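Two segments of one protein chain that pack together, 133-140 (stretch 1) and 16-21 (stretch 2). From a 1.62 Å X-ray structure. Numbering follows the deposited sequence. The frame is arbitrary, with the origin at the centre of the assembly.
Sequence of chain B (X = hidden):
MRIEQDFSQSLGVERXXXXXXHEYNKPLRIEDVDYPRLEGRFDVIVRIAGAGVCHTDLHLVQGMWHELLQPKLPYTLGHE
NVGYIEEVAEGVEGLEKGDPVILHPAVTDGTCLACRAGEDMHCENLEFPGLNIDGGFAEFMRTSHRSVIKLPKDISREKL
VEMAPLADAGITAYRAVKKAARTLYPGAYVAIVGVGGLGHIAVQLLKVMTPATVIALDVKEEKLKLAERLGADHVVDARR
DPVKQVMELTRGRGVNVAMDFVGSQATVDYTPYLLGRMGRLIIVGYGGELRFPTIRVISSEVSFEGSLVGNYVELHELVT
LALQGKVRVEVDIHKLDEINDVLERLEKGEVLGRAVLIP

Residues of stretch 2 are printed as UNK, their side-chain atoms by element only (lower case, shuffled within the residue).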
# COMPACT_ATOMS: atom_id res chain seq x y z
N ILE B 133 -23.14 25.07 -10.14
CA ILE B 133 -24.61 25.18 -10.01
C ILE B 133 -24.90 25.86 -8.68
O ILE B 133 -23.96 26.10 -7.92
CB ILE B 133 -25.32 23.78 -10.08
CG1 ILE B 133 -24.83 22.81 -8.98
CG2 ILE B 133 -25.09 23.11 -11.43
CD1 ILE B 133 -25.71 21.55 -8.80
N ASP B 134 -26.16 26.18 -8.39
CA ASP B 134 -26.48 26.94 -7.20
C ASP B 134 -26.02 26.24 -5.91
O ASP B 134 -26.20 25.01 -5.73
CB ASP B 134 -27.97 27.14 -7.07
CG ASP B 134 -28.52 28.16 -8.04
OD1 ASP B 134 -27.77 29.07 -8.45
OD2 ASP B 134 -29.73 28.10 -8.40
N GLY B 135 -25.44 27.06 -5.04
CA GLY B 135 -24.90 26.64 -3.75
C GLY B 135 -25.57 27.17 -2.50
O GLY B 135 -26.79 27.51 -2.45
N GLY B 136 -24.78 27.23 -1.42
CA GLY B 136 -25.29 27.41 -0.06
C GLY B 136 -25.35 28.83 0.50
O GLY B 136 -25.75 29.03 1.65
N PHE B 137 -24.91 29.82 -0.29
CA PHE B 137 -25.03 31.21 0.17
C PHE B 137 -26.46 31.68 -0.08
O PHE B 137 -26.72 32.55 -0.93
CB PHE B 137 -24.03 32.14 -0.56
CG PHE B 137 -22.57 31.87 -0.26
CD1 PHE B 137 -21.63 32.13 -1.25
CD2 PHE B 137 -22.15 31.43 1.00
CE1 PHE B 137 -20.25 31.92 -1.00
CE2 PHE B 137 -20.81 31.20 1.28
CZ PHE B 137 -19.85 31.45 0.28
N ALA B 138 -27.40 31.04 0.61
CA ALA B 138 -28.84 31.22 0.37
C ALA B 138 -29.59 30.63 1.54
O ALA B 138 -29.02 29.90 2.37
CB ALA B 138 -29.27 30.50 -0.92
N GLU B 139 -30.88 30.90 1.62
CA GLU B 139 -31.66 30.34 2.71
C GLU B 139 -31.83 28.82 2.56
O GLU B 139 -31.82 28.08 3.58
CB GLU B 139 -33.04 31.04 2.76
CG GLU B 139 -33.88 30.68 3.98
CD GLU B 139 -35.25 31.36 4.05
OE1 GLU B 139 -35.64 32.09 3.10
OE2 GLU B 139 -35.95 31.14 5.07
N PHE B 140 -31.97 28.36 1.33
CA PHE B 140 -32.20 26.94 1.04
C PHE B 140 -31.33 26.50 -0.09
O PHE B 140 -30.96 27.30 -0.99
CB PHE B 140 -33.66 26.64 0.64
CG PHE B 140 -34.68 26.97 1.72
CD1 PHE B 140 -35.36 28.20 1.71
CD2 PHE B 140 -34.92 26.08 2.73
CE1 PHE B 140 -36.26 28.51 2.70
CE2 PHE B 140 -35.85 26.38 3.74
CZ PHE B 140 -36.52 27.60 3.71
N UNK B 16 -35.40 32.90 0.53
CA UNK B 16 -35.18 33.16 -0.92
C UNK B 16 -34.19 34.30 -1.21
O UNK B 16 -34.12 34.77 -2.34
c UNK B 16 -39.03 33.35 -1.90
c UNK B 16 -37.83 32.76 -1.13
c UNK B 16 -36.51 33.37 -1.65
c UNK B 16 -37.87 31.22 -1.17
N UNK B 17 -33.45 34.75 -0.20
CA UNK B 17 -32.24 35.56 -0.45
C UNK B 17 -31.09 34.65 -0.87
O UNK B 17 -30.95 33.54 -0.33
c UNK B 17 -32.60 38.59 -0.11
n UNK B 17 -33.92 40.48 -1.09
c UNK B 17 -33.43 39.84 0.17
c UNK B 17 -31.82 36.33 0.81
c UNK B 17 -32.66 37.59 1.07
N UNK B 18 -30.27 35.12 -1.82
CA UNK B 18 -29.07 34.38 -2.23
C UNK B 18 -27.93 35.32 -2.67
O UNK B 18 -28.19 36.39 -3.17
c UNK B 18 -29.41 33.42 -3.36
N UNK B 19 -26.68 34.88 -2.53
CA UNK B 19 -25.53 35.65 -3.05
C UNK B 19 -25.08 35.02 -4.36
O UNK B 19 -24.63 33.85 -4.40
c UNK B 19 -24.39 35.66 -2.03
N UNK B 20 -25.23 35.77 -5.47
CA UNK B 20 -25.05 35.19 -6.80
C UNK B 20 -24.03 35.88 -7.65
O UNK B 20 -23.91 37.10 -7.61
c UNK B 20 -27.52 34.67 -6.67
c UNK B 20 -28.74 34.36 -7.47
n UNK B 20 -29.38 31.32 -9.36
c UNK B 20 -29.44 32.58 -9.02
n UNK B 20 -30.21 33.43 -9.72
c UNK B 20 -26.37 35.13 -7.55
n UNK B 20 -28.73 32.99 -7.98
N UNK B 21 -23.30 35.06 -8.39
CA UNK B 21 -22.31 35.52 -9.35
C UNK B 21 -23.03 35.77 -10.67
O UNK B 21 -23.51 34.84 -11.29
c UNK B 21 -21.22 34.45 -9.54
c UNK B 21 -19.95 34.82 -10.31
c UNK B 21 -18.93 33.74 -10.05
c UNK B 21 -20.17 34.95 -11.82
O HOH W 1 -34.13 34.27 2.34
O HOH W 2 -30.86 29.23 -10.46

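Position 16 carries four side-chain carbons, forked at the second, with no nitrogen, oxygen or sulfur. A chain that forks one carbon beyond CB is leucine, so this is Leu 16. Its CA-to-CB bond points away from stretch 1, though the end of the side chain comes nearer, with CG of Leu 16 4.8 Å from OE1 of Glu 139. Its backbone N lies 2.7 Å from OE1 of Glu 139, but the angle is too poor for a hydrogen bond. An exposed site of this kind tolerates leucine without demanding it.

At position 17 four carbons run in a row and end in a nitrogen, the signature of lysine. The side chain of Lys 17 leads away from stretch 1, and its NZ is hydrogen-bonded elsewhere in the structure; a long, flexible amine suits such an exposed place. What serves this contact is the backbone: O of Lys 17 accepts a hydrogen bond from N of Glu 139 at 3.3 Å and receives a CA-H...O contact from CA of Ala 138 at 3.2 Å.

Position 18 has a single side-chain carbon and is therefore alanine. CB of Ala 18 meets CB of Ala 138 at 3.8 Å, and the two CA atoms are 4.1 Å apart; both CA-to-CB bonds point sideways, so the two methyl groups lie against each other on one side of the bridge.

Position 19 again has one carbon, giving a second alanine. Its CB packs 3.8 Å from CB of Phe 137, while N of Ala 19 donates to O of Phe 137 at 2.8 Å. The small methyl group is in keeping with this buried site.

Position 20 shows three carbons, a nitrogen, then a carbon bearing two more nitrogens: a guanidinium, hence Arg 20. Its NH2 makes a salt bridge with OD1 of Asp 134 at 2.9 Å, the carboxylate oxygen lying at the guanidinium edge, near its plane, where the N-H groups point. Arginine provides both the charge and the reach for this contact.

At position 21 there are four carbons forked at the second, leucine once more. Leu 21 is buried but does not touch stretch 1, and its apolar chain suits that enclosed setting.

The contact works through a single beta bridge between Ala 138 and Ala 18, held by the backbone hydrogen bonds of their neighbors, with small apolar contacts beside it. Beyond the bridge, water 1 links N of Lys 17 to OE1 of Glu 139, and water 2 joins NH2 of Arg 20 to OD2 of Asp 134, supplementing the salt bridge.

Stretch 2, residues 16-21: LKAARL
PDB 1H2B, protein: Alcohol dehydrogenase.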